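Local coordinates for peptidase M16 C-terminal domain-containing protein (Enterococcus faecalis, PDB 3D3Y) that is of unknown function but belongs to the M16 peptidase family, contains a region classed as a peptidase M16 inactive domain, and possibly binds a metal ion, at residues K21-R26 / D97-D102; M50-L55 / Q133-N138; I265-S270 / P382-T387; K324-V329 / I415-G420. All coordinates share one frame; numbering follows the deposited sequence.

Contact 1 of 4, residues K21-R26 / D97-D102; sequences KYKTVR and DHYLQD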
# COMPACT_ATOMS: atom_id res chain seq x y z
N LYS A 21 -15.58 8.99 19.14
CA LYS A 21 -14.36 9.76 18.98
C LYS A 21 -14.49 10.81 17.87
O LYS A 21 -13.81 11.84 17.91
CB LYS A 21 -13.19 8.81 18.70
CG LYS A 21 -11.80 9.46 18.71
CD LYS A 21 -10.67 8.41 18.91
CE LYS A 21 -9.26 9.02 18.67
NZ LYS A 21 -8.18 8.36 19.49
N TYR A 22 -15.40 10.56 16.92
CA TYR A 22 -15.53 11.40 15.70
C TYR A 22 -16.92 11.97 15.47
O TYR A 22 -17.91 11.41 15.92
CB TYR A 22 -15.11 10.60 14.47
CG TYR A 22 -13.73 10.00 14.65
CD1 TYR A 22 -12.58 10.81 14.61
CD2 TYR A 22 -13.57 8.63 14.88
CE1 TYR A 22 -11.30 10.26 14.79
CE2 TYR A 22 -12.31 8.07 15.07
CZ TYR A 22 -11.18 8.89 15.03
OH TYR A 22 -9.93 8.35 15.22
N LYS A 23 -16.98 13.08 14.73
CA LYS A 23 -18.25 13.74 14.39
C LYS A 23 -18.72 13.29 13.01
O LYS A 23 -19.80 13.66 12.56
CB LYS A 23 -18.08 15.26 14.43
CG LYS A 23 -17.68 15.82 15.78
CD LYS A 23 -17.63 17.34 15.73
CE LYS A 23 -16.98 17.89 16.97
NZ LYS A 23 -17.88 17.77 18.15
N THR A 24 -17.87 12.53 12.32
CA THR A 24 -18.22 11.97 11.03
C THR A 24 -18.17 10.46 11.09
O THR A 24 -17.68 9.88 12.07
CB THR A 24 -17.25 12.40 9.93
OG1 THR A 24 -15.93 11.92 10.25
CG2 THR A 24 -17.25 13.93 9.75
N VAL A 25 -18.65 9.84 10.01
CA VAL A 25 -18.73 8.39 9.87
C VAL A 25 -17.92 8.03 8.62
O VAL A 25 -18.13 8.60 7.56
CB VAL A 25 -20.16 7.93 9.72
CG1 VAL A 25 -20.21 6.41 9.49
CG2 VAL A 25 -20.97 8.29 10.98
N ARG A 26 -16.94 7.14 8.78
CA ARG A 26 -16.14 6.71 7.66
C ARG A 26 -16.71 5.39 7.21
O ARG A 26 -17.09 4.55 8.05
CB ARG A 26 -14.71 6.47 8.09
CG ARG A 26 -14.12 7.60 8.86
CD ARG A 26 -13.21 8.38 7.98
NE ARG A 26 -12.75 9.59 8.66
CZ ARG A 26 -12.21 10.62 8.02
NH1 ARG A 26 -12.06 10.55 6.69
NH2 ARG A 26 -11.83 11.70 8.70
N ASP A 97 -25.60 12.08 11.56
CA ASP A 97 -26.97 12.66 11.72
C ASP A 97 -27.10 13.61 12.90
O ASP A 97 -27.91 14.54 12.87
CB ASP A 97 -28.05 11.57 11.88
CG ASP A 97 -28.36 10.84 10.59
OD1 ASP A 97 -28.58 11.50 9.53
OD2 ASP A 97 -28.40 9.59 10.64
N HIS A 98 -26.30 13.37 13.94
CA HIS A 98 -26.33 14.19 15.15
C HIS A 98 -26.08 15.67 14.84
O HIS A 98 -26.62 16.55 15.51
CB HIS A 98 -25.34 13.65 16.20
CG HIS A 98 -25.26 14.46 17.46
ND1 HIS A 98 -26.13 14.30 18.52
CD2 HIS A 98 -24.39 15.43 17.84
CE1 HIS A 98 -25.81 15.14 19.49
NE2 HIS A 98 -24.76 15.84 19.10
N TYR A 99 -25.32 15.94 13.78
CA TYR A 99 -24.92 17.31 13.45
C TYR A 99 -25.73 17.92 12.32
O TYR A 99 -25.46 19.05 11.89
CB TYR A 99 -23.41 17.37 13.13
CG TYR A 99 -22.59 17.00 14.33
CD1 TYR A 99 -22.35 17.92 15.34
CD2 TYR A 99 -22.12 15.70 14.49
CE1 TYR A 99 -21.63 17.56 16.49
CE2 TYR A 99 -21.40 15.33 15.61
CZ TYR A 99 -21.16 16.27 16.61
OH TYR A 99 -20.43 15.89 17.72
N LEU A 100 -26.72 17.16 11.85
CA LEU A 100 -27.57 17.56 10.74
C LEU A 100 -29.03 17.74 11.19
O LEU A 100 -29.43 17.25 12.27
CB LEU A 100 -27.45 16.55 9.60
CG LEU A 100 -26.02 16.18 9.15
CD1 LEU A 100 -26.02 14.95 8.26
CD2 LEU A 100 -25.37 17.32 8.41
N GLN A 101 -29.82 18.43 10.37
CA GLN A 101 -31.19 18.80 10.73
C GLN A 101 -32.27 17.75 10.38
O GLN A 101 -32.85 17.12 11.28
CB GLN A 101 -31.52 20.19 10.15
CG GLN A 101 -32.56 20.99 10.96
CD GLN A 101 -32.34 20.92 12.48
OE1 GLN A 101 -31.20 20.86 12.98
NE2 GLN A 101 -33.45 20.94 13.24
N ASP A 102 -32.54 17.56 9.10
CA ASP A 102 -33.51 16.54 8.71
C ASP A 102 -32.79 15.64 7.75
O ASP A 102 -32.75 15.91 6.56
CB ASP A 102 -34.76 17.14 8.06
CG ASP A 102 -35.46 18.15 8.95
OD1 ASP A 102 -36.14 17.75 9.94
OD2 ASP A 102 -35.33 19.35 8.63
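K23 and Y99 meet at the surface of the chain, and the hydrogen bond from K23 NZ to Y99 OH, 3.2 Å long, is the one polar link between 21-26 and 97-102. Most of the touching is done by the aliphatic part of the lysine, which crosses the tyrosine at about a right angle. K23 CB lies 3.5 Å from Y99 CE2, in a position oblique to the ring, and K23 CG follows at 3.6 Å from Y99 CZ. The chain runs extended as far as CE and then bends (chi4 -73°), which turns the ammonium group back to the phenol oxygen. The backbone adds to the fit, since K23 O is 3.6 Å from Y99 CD2.

The contact sits at one end of a mixed sheet, where strand 24-34 begins beside the end of its antiparallel neighbour 85-95. Backbone hydrogen bonds of V25 with I94 and of K23 with N96 hold the two together up to this edge. Beyond it, 97-99 makes a 3-10 turn closed by L100 N bonding D97 O at 3.1 Å, and Y99 leaves this turn pointing toward K23. H98 lies against the tyrosine, its CD2 3.5 Å above the Y99 ring plane and displaced toward the rim. The turn itself is set by its flanks: N96 OD1 takes the backbone N of H98 in an Asx turn, and D97 OD1 bonds S103 OG and the backbone N of V105, where helix 105-118 starts.

Contact 2 of 4, residues M50-L55 / Q133-N138; sequences METNSL and QREKEN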
# COMPACT_ATOMS: atom_id res chain seq x y z
N MSE A 50 -15.01 4.07 -11.94
CA MSE A 50 -16.16 3.99 -11.03
C MSE A 50 -16.29 5.23 -10.15
O MSE A 50 -17.37 5.51 -9.62
CB MSE A 50 -16.10 2.71 -10.21
CG MSE A 50 -16.26 1.48 -11.12
SE MSE A 50 -16.18 -0.12 -10.05
CE MSE A 50 -17.63 0.24 -8.79
N GLU A 51 -15.20 5.99 -10.02
CA GLU A 51 -15.16 7.20 -9.20
C GLU A 51 -15.68 8.44 -9.94
O GLU A 51 -16.32 9.31 -9.33
CB GLU A 51 -13.71 7.44 -8.76
CG GLU A 51 -13.48 8.64 -7.90
CD GLU A 51 -11.99 8.85 -7.62
OE1 GLU A 51 -11.25 9.18 -8.57
OE2 GLU A 51 -11.55 8.64 -6.47
N THR A 52 -15.39 8.53 -11.24
CA THR A 52 -15.58 9.77 -11.99
C THR A 52 -17.06 10.06 -12.27
O THR A 52 -17.49 11.22 -12.22
CB THR A 52 -14.73 9.77 -13.27
OG1 THR A 52 -14.87 11.03 -13.95
CG2 THR A 52 -15.13 8.63 -14.22
N ASN A 53 -17.82 9.00 -12.57
CA ASN A 53 -19.26 9.09 -12.82
C ASN A 53 -19.87 7.70 -12.74
O ASN A 53 -19.14 6.70 -12.65
CB ASN A 53 -19.59 9.84 -14.15
CG ASN A 53 -19.05 9.14 -15.39
OD1 ASN A 53 -19.22 7.93 -15.55
ND2 ASN A 53 -18.41 9.92 -16.31
N SER A 54 -21.20 7.64 -12.76
CA SER A 54 -21.90 6.35 -12.76
C SER A 54 -23.09 6.46 -13.70
O SER A 54 -23.36 7.53 -14.25
CB SER A 54 -22.33 5.96 -11.33
OG SER A 54 -23.40 6.77 -10.87
N LEU A 55 -23.83 5.37 -13.87
CA LEU A 55 -24.98 5.38 -14.79
C LEU A 55 -25.95 6.53 -14.51
O LEU A 55 -26.44 7.20 -15.44
CB LEU A 55 -25.75 4.07 -14.68
CG LEU A 55 -26.84 3.85 -15.72
CD1 LEU A 55 -26.20 3.65 -17.10
CD2 LEU A 55 -27.71 2.66 -15.30
N GLN A 133 -12.15 6.74 -22.51
CA GLN A 133 -10.95 7.27 -23.14
C GLN A 133 -10.26 8.34 -22.28
O GLN A 133 -9.03 8.33 -22.14
CB GLN A 133 -11.33 7.82 -24.51
CG GLN A 133 -10.32 8.72 -25.22
CD GLN A 133 -11.07 9.79 -25.98
OE1 GLN A 133 -11.65 10.71 -25.36
NE2 GLN A 133 -11.14 9.65 -27.31
N ARG A 134 -11.05 9.24 -21.69
CA ARG A 134 -10.53 10.24 -20.77
C ARG A 134 -9.76 9.61 -19.61
O ARG A 134 -8.63 10.04 -19.31
CB ARG A 134 -11.65 11.13 -20.22
CG ARG A 134 -11.19 12.09 -19.08
CD ARG A 134 -12.20 13.23 -18.81
NE ARG A 134 -13.61 12.81 -18.93
CZ ARG A 134 -14.31 12.14 -18.01
NH1 ARG A 134 -15.58 11.83 -18.25
NH2 ARG A 134 -13.76 11.80 -16.84
N GLU A 135 -10.35 8.61 -18.95
CA GLU A 135 -9.70 7.98 -17.78
C GLU A 135 -8.47 7.15 -18.15
O GLU A 135 -7.49 7.09 -17.39
CB GLU A 135 -10.68 7.12 -16.98
CG GLU A 135 -11.79 7.91 -16.24
CD GLU A 135 -11.24 9.12 -15.51
OE1 GLU A 135 -10.18 9.02 -14.88
OE2 GLU A 135 -11.86 10.20 -15.60
N LYS A 136 -8.53 6.52 -19.32
CA LYS A 136 -7.38 5.77 -19.84
C LYS A 136 -6.19 6.74 -20.09
O LYS A 136 -5.06 6.48 -19.65
CB LYS A 136 -7.75 5.04 -21.12
CG LYS A 136 -6.61 4.14 -21.65
CD LYS A 136 -7.04 3.27 -22.85
CE LYS A 136 -5.85 2.46 -23.38
NZ LYS A 136 -6.26 1.56 -24.54
N GLU A 137 -6.46 7.84 -20.80
CA GLU A 137 -5.48 8.90 -21.02
C GLU A 137 -4.95 9.47 -19.70
O GLU A 137 -3.74 9.69 -19.60
CB GLU A 137 -6.11 10.03 -21.85
CG GLU A 137 -6.35 9.67 -23.31
CD GLU A 137 -7.17 10.73 -24.08
OE1 GLU A 137 -7.67 11.71 -23.48
OE2 GLU A 137 -7.33 10.55 -25.30
N ASN A 138 -5.83 9.68 -18.70
CA ASN A 138 -5.41 10.18 -17.37
C ASN A 138 -4.48 9.21 -16.66
O ASN A 138 -3.47 9.63 -16.10
CB ASN A 138 -6.60 10.46 -16.43
CG ASN A 138 -7.41 11.69 -16.84
OD1 ASN A 138 -7.02 12.41 -17.75
ND2 ASN A 138 -8.55 11.91 -16.19
O HOH W 1 -17.32 12.09 -15.65
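At chi1 -176° the T52 hydroxyl lies trans to the backbone nitrogen and faces helix 129-148, while R134 bends at chi3 (37°), which turns the edge of its guanidinium to T52 and N53. The two groups meet in a hydrogen bond from R134 NH2 to T52 OG1, 3.2 Å long with an N-H...O angle of 148°, and the hydroxyl lies near the guanidinium plane. The same NH2 forms a salt bridge of 2.8 Å to E135 OE2, so the neighbouring carboxylate steadies the arginine that reaches T52. E135 bends at chi2 and comes at the threonine from the opposite direction, with E135 CG 4.0 Å from the T52 CG2 methyl.

N53, the first residue to leave helical geometry, turns its amide nearly perpendicular to the guanidinium. N53 ND2 stands 3.9 Å from R134 NH1, at the guanidinium edge, and a water lies between them: it accepts weakly from NH1 and bonds T52 OG1 at 3.2 Å, whereas its link to ND2 is too short to be trusted. Beyond the contact, N53 OD1 bonds N121 ND2, and N53 ND2 bonds T131 OG1, so the asparagine is fixed from several sides. E135 also packs against L45, S48 and L49 further back along helix 40-52, and its carboxylate probably offsets the arginine charge here. The arrangement is a polar interhelical junction, in which a helix C-terminus is held to the flank of a long helix within the alpha/beta architecture of M16 proteins.

Contact 3 of 4, residues I265-S270 / P382-T387; sequences IYYGDS and PQTMLT. With EDO (1,2-ethanediol), chain H.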
# COMPACT_ATOMS: atom_id res chain seq x y z
N ILE A 265 11.36 -11.81 7.21
CA ILE A 265 10.67 -11.39 8.43
C ILE A 265 9.34 -10.71 8.09
O ILE A 265 9.30 -9.77 7.29
CB ILE A 265 11.53 -10.45 9.30
CG1 ILE A 265 12.79 -11.19 9.82
CG2 ILE A 265 10.72 -9.90 10.49
CD1 ILE A 265 13.87 -10.21 10.29
N TYR A 266 8.26 -11.16 8.74
CA TYR A 266 6.90 -10.74 8.38
C TYR A 266 6.17 -10.16 9.55
O TYR A 266 6.55 -10.36 10.70
CB TYR A 266 6.10 -11.91 7.77
CG TYR A 266 6.70 -12.35 6.44
CD1 TYR A 266 6.17 -11.88 5.24
CD2 TYR A 266 7.81 -13.18 6.40
CE1 TYR A 266 6.73 -12.24 4.02
CE2 TYR A 266 8.39 -13.56 5.17
CZ TYR A 266 7.84 -13.09 4.00
OH TYR A 266 8.40 -13.44 2.79
N TYR A 267 5.10 -9.44 9.24
CA TYR A 267 4.22 -8.87 10.23
C TYR A 267 3.81 -10.00 11.17
O TYR A 267 3.44 -11.07 10.71
CB TYR A 267 3.00 -8.33 9.51
CG TYR A 267 2.04 -7.57 10.36
CD1 TYR A 267 2.21 -6.20 10.57
CD2 TYR A 267 0.95 -8.21 10.93
CE1 TYR A 267 1.28 -5.48 11.35
CE2 TYR A 267 0.02 -7.53 11.70
CZ TYR A 267 0.19 -6.17 11.91
OH TYR A 267 -0.78 -5.53 12.66
N GLY A 268 3.90 -9.78 12.48
CA GLY A 268 3.57 -10.82 13.45
C GLY A 268 4.64 -11.87 13.76
O GLY A 268 4.43 -12.75 14.60
N ASP A 269 5.80 -11.79 13.10
CA ASP A 269 6.92 -12.73 13.35
C ASP A 269 7.72 -12.33 14.59
O ASP A 269 7.72 -11.18 14.99
CB ASP A 269 7.89 -12.75 12.17
CG ASP A 269 7.46 -13.69 11.04
OD1 ASP A 269 6.44 -14.38 11.20
OD2 ASP A 269 8.14 -13.69 9.98
N SER A 270 8.44 -13.29 15.15
CA SER A 270 9.32 -13.09 16.29
C SER A 270 10.25 -11.86 16.20
O SER A 270 10.31 -11.08 17.16
CB SER A 270 10.13 -14.36 16.52
OG SER A 270 9.21 -15.44 16.79
N PRO A 382 -5.98 -12.32 12.98
CA PRO A 382 -6.61 -12.08 14.28
C PRO A 382 -5.69 -12.21 15.46
O PRO A 382 -5.98 -11.68 16.53
CB PRO A 382 -7.70 -13.17 14.35
CG PRO A 382 -7.93 -13.58 12.95
CD PRO A 382 -6.59 -13.47 12.30
N GLN A 383 -4.59 -12.92 15.32
CA GLN A 383 -3.78 -13.13 16.51
C GLN A 383 -2.41 -12.52 16.42
O GLN A 383 -1.50 -12.89 17.16
CB GLN A 383 -3.82 -14.59 16.97
CG GLN A 383 -5.12 -14.88 17.78
CD GLN A 383 -5.49 -16.35 17.90
OE1 GLN A 383 -4.85 -17.12 18.65
NE2 GLN A 383 -6.56 -16.75 17.20
N THR A 384 -2.30 -11.53 15.54
CA THR A 384 -1.14 -10.67 15.48
C THR A 384 -1.46 -9.40 16.24
O THR A 384 -0.69 -8.46 16.22
CB THR A 384 -0.79 -10.33 14.03
OG1 THR A 384 -1.81 -9.47 13.50
CG2 THR A 384 -0.75 -11.59 13.20
N MSE A 385 -2.62 -9.39 16.92
CA MSE A 385 -3.21 -8.20 17.55
C MSE A 385 -2.41 -7.70 18.73
O MSE A 385 -2.16 -8.46 19.69
CB MSE A 385 -4.60 -8.52 18.10
CG MSE A 385 -5.63 -8.79 17.04
SE MSE A 385 -7.46 -8.77 17.72
CE MSE A 385 -7.43 -7.11 18.79
N LEU A 386 -2.02 -6.44 18.67
CA LEU A 386 -1.26 -5.82 19.76
C LEU A 386 -1.91 -4.50 20.16
O LEU A 386 -2.28 -3.71 19.30
CB LEU A 386 0.21 -5.65 19.36
CG LEU A 386 1.27 -6.57 19.98
CD1 LEU A 386 0.78 -7.97 20.36
CD2 LEU A 386 2.52 -6.71 19.16
N THR A 387 -2.06 -4.27 21.46
CA THR A 387 -2.57 -2.99 21.92
C THR A 387 -1.47 -1.96 21.71
O THR A 387 -0.31 -2.31 21.48
CB THR A 387 -3.00 -3.00 23.39
OG1 THR A 387 -1.84 -3.12 24.24
CG2 THR A 387 -3.97 -4.14 23.66
C1 EDO H . 9.61 -16.73 13.13
O1 EDO H . 10.89 -16.43 13.69
C2 EDO H . 8.61 -16.03 14.02
O2 EDO H . 7.30 -16.22 13.52
O HOH W 2 -2.73 -6.56 13.87
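The type II beta turn from Y266 to D269 presents Y267 and G268 to T384, in the connection between helices 368-380 and 388-397. T384 meets the tyrosine at its edge: OG1 lies 3.2 Å from Y267 CE2, near the ring plane, and T384 CB is 3.7 Å from the same carbon. The two side chains cross at about a right angle. With CG anti to the backbone N (chi1 -173°), the Y267 ring reaches out so that its CE2 edge faces T384. One water donates to T384 OG1 at 3.1 Å; its link to Y267 OH is short and of undecided direction. T384 OG1 also bonds the backbone O of M381, which ties the hydroxyl to its own loop.

The backbones come closest at G268 and T384, with G268 CA 4.4 Å from the T384 CG2 methyl. G268 has the positive phi (82°) usual for glycine at the third position of a type II turn. Inside the turn, D269 N bonds Y266 O at 2.9 Å. Y266 N donates to D269 OD2 at 2.8 Å, from above the carboxylate plane. An ethanediol, probably from the crystallisation liquor, lies near D269 and S270, but its placement is doubtful.

Y267 also meets Y272 edge-to-face and packs on F311 and on L377 of helix 368-380, so an aromatic cluster positions the ring. The whole is a surface loop-to-loop junction: a glycine-containing type II turn, closed by its own aspartate, set against an interhelical connection.

Contact 4 of 4, residues K324-V329 / I415-G420; sequences KNRNQV and IFFLEG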
# COMPACT_ATOMS: atom_id res chain seq x y z
N LYS A 324 30.29 6.91 -11.12
CA LYS A 324 31.70 6.47 -10.97
C LYS A 324 32.03 5.83 -9.61
O LYS A 324 33.00 5.07 -9.49
CB LYS A 324 32.69 7.61 -11.30
CG LYS A 324 32.88 8.65 -10.19
CD LYS A 324 34.02 9.67 -10.46
CE LYS A 324 35.45 9.09 -10.23
NZ LYS A 324 36.58 10.06 -10.63
N ASN A 325 31.19 6.08 -8.60
CA ASN A 325 31.42 5.61 -7.23
C ASN A 325 30.64 4.33 -6.87
O ASN A 325 30.57 3.95 -5.69
CB ASN A 325 31.10 6.75 -6.23
CG ASN A 325 32.03 7.96 -6.36
OD1 ASN A 325 33.25 7.80 -6.49
ND2 ASN A 325 31.48 9.16 -6.27
N ARG A 326 30.06 3.67 -7.88
CA ARG A 326 29.19 2.51 -7.65
C ARG A 326 29.82 1.47 -6.73
O ARG A 326 29.22 1.09 -5.70
CB ARG A 326 28.80 1.86 -8.98
CG ARG A 326 28.10 0.50 -8.86
CD ARG A 326 28.28 -0.39 -10.12
NE ARG A 326 27.31 -1.50 -10.14
CZ ARG A 326 27.50 -2.70 -9.58
NH1 ARG A 326 28.65 -2.99 -8.97
NH2 ARG A 326 26.54 -3.63 -9.64
N ASN A 327 31.02 1.02 -7.08
CA ASN A 327 31.68 -0.06 -6.32
C ASN A 327 32.07 0.39 -4.94
O ASN A 327 31.89 -0.34 -3.97
CB ASN A 327 32.86 -0.65 -7.11
CG ASN A 327 32.42 -1.27 -8.44
OD1 ASN A 327 31.41 -1.97 -8.50
ND2 ASN A 327 33.16 -0.98 -9.51
N GLN A 328 32.58 1.61 -4.81
CA GLN A 328 32.91 2.13 -3.48
C GLN A 328 31.67 2.30 -2.58
O GLN A 328 31.73 2.01 -1.38
CB GLN A 328 33.68 3.44 -3.56
CG GLN A 328 34.27 3.83 -2.24
CD GLN A 328 35.22 4.98 -2.36
OE1 GLN A 328 35.58 5.41 -3.48
NE2 GLN A 328 35.66 5.51 -1.21
N VAL A 329 30.56 2.77 -3.15
CA VAL A 329 29.33 2.85 -2.38
C VAL A 329 28.87 1.44 -1.96
O VAL A 329 28.44 1.25 -0.83
CB VAL A 329 28.20 3.58 -3.16
CG1 VAL A 329 26.85 3.48 -2.39
CG2 VAL A 329 28.56 5.08 -3.41
N ILE A 415 20.76 -6.09 -7.13
CA ILE A 415 21.30 -4.74 -7.15
C ILE A 415 20.85 -4.15 -8.48
O ILE A 415 21.06 -4.76 -9.55
CB ILE A 415 22.85 -4.73 -7.16
CG1 ILE A 415 23.44 -5.28 -5.87
CG2 ILE A 415 23.39 -3.30 -7.49
CD1 ILE A 415 24.90 -5.63 -5.99
N PHE A 416 20.23 -2.97 -8.44
CA PHE A 416 19.87 -2.31 -9.68
C PHE A 416 20.60 -0.98 -9.75
O PHE A 416 20.57 -0.19 -8.79
CB PHE A 416 18.35 -2.08 -9.78
CG PHE A 416 17.94 -1.36 -11.05
CD1 PHE A 416 17.88 -2.04 -12.26
CD2 PHE A 416 17.72 0.02 -11.05
CE1 PHE A 416 17.54 -1.36 -13.45
CE2 PHE A 416 17.39 0.72 -12.23
CZ PHE A 416 17.30 0.03 -13.42
N PHE A 417 21.26 -0.76 -10.87
CA PHE A 417 22.06 0.43 -11.10
C PHE A 417 21.51 1.20 -12.31
O PHE A 417 21.50 0.70 -13.44
CB PHE A 417 23.52 -0.01 -11.32
CG PHE A 417 24.50 1.12 -11.58
CD1 PHE A 417 24.42 2.33 -10.90
CD2 PHE A 417 25.55 0.93 -12.48
CE1 PHE A 417 25.36 3.35 -11.11
CE2 PHE A 417 26.49 1.95 -12.72
CZ PHE A 417 26.40 3.16 -12.02
N LEU A 418 21.01 2.42 -12.06
CA LEU A 418 20.55 3.26 -13.16
C LEU A 418 21.65 4.25 -13.40
O LEU A 418 21.88 5.16 -12.59
CB LEU A 418 19.22 3.98 -12.83
CG LEU A 418 18.54 4.77 -13.96
CD1 LEU A 418 17.93 3.80 -15.02
CD2 LEU A 418 17.46 5.62 -13.41
N GLU A 419 22.36 4.05 -14.52
CA GLU A 419 23.62 4.71 -14.73
C GLU A 419 23.46 5.89 -15.67
O GLU A 419 23.02 5.73 -16.82
CB GLU A 419 24.67 3.74 -15.27
CG GLU A 419 26.04 4.39 -15.51
CD GLU A 419 27.12 3.37 -15.92
OE1 GLU A 419 26.81 2.50 -16.75
OE2 GLU A 419 28.26 3.45 -15.40
N GLY A 420 23.82 7.07 -15.17
CA GLY A 420 23.70 8.28 -15.94
C GLY A 420 24.69 8.30 -17.08
O GLY A 420 25.86 7.95 -16.90
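R326 lies across F417 and reaches I415 in van der Waals contact. R326 CD sits over one face of the F417 ring in a CH-pi contact, 4.2 Å from the centroid and 24° off the ring normal. The other face is taken by E419 CB, 3.6 Å above the plane, so the ring is held between an arginine methylene and the glutamate two residues further along its own strand. R326 CG is anti to the backbone N (chi1 169°) and the chain runs extended to NE, carrying it from helix 326-341 over the strand. R326 NE comes within 3.8 Å of F417 CD2, an atom lying at the guanidinium edge; the two planes are 73° apart, far from a flat stack. Further out, R326 NH2 rests 3.8 Å from the I415 CG2 methyl.

Polar bonds fix the far end of the arginine. R326 NH1 donates to N327 OD1 at 3.0 Å, nearly in line with the carbonyl and close to the guanidinium plane. R326 NH2 forms a salt bridge with E245 OE1 on strand 244-251, which lies beside strand 411-421 in the sheet.

Backbone geometry sets the stage: I415 and F417 point toward the helix, whereas the intervening F416 points away and packs on A157 and L158 of helix 150-162. Within these two segments R326 alone links the helix to the strand, an amphipathic side chain whose methylenes serve the hydrophobic interface and whose charge, paired with E245 and bonded to N327, is probably well compensated where it passes over buried I415 and F417.

Contacts 1 and 2 belong to the six-stranded mixed sheet and its helices, whereas contacts 3 and 4 belong to the five-stranded sheet and the elements around it. Contacts 1 and 3 are surface junctions: a lysine-tyrosine pair in one, a threonine at a ring edge with a water in the other. Helix 368-380 lies between these two, touching Y22 and R26 near contact 1 and Y267 in contact 3. Contact 2, partly buried, is the most polar, and contact 4, buried, rests on CH-pi and aliphatic packing, its polar bonds running to N327 and E245 and not across the two segments. Arginines serve both, bonding a helix end in one and crossing a strand in the other.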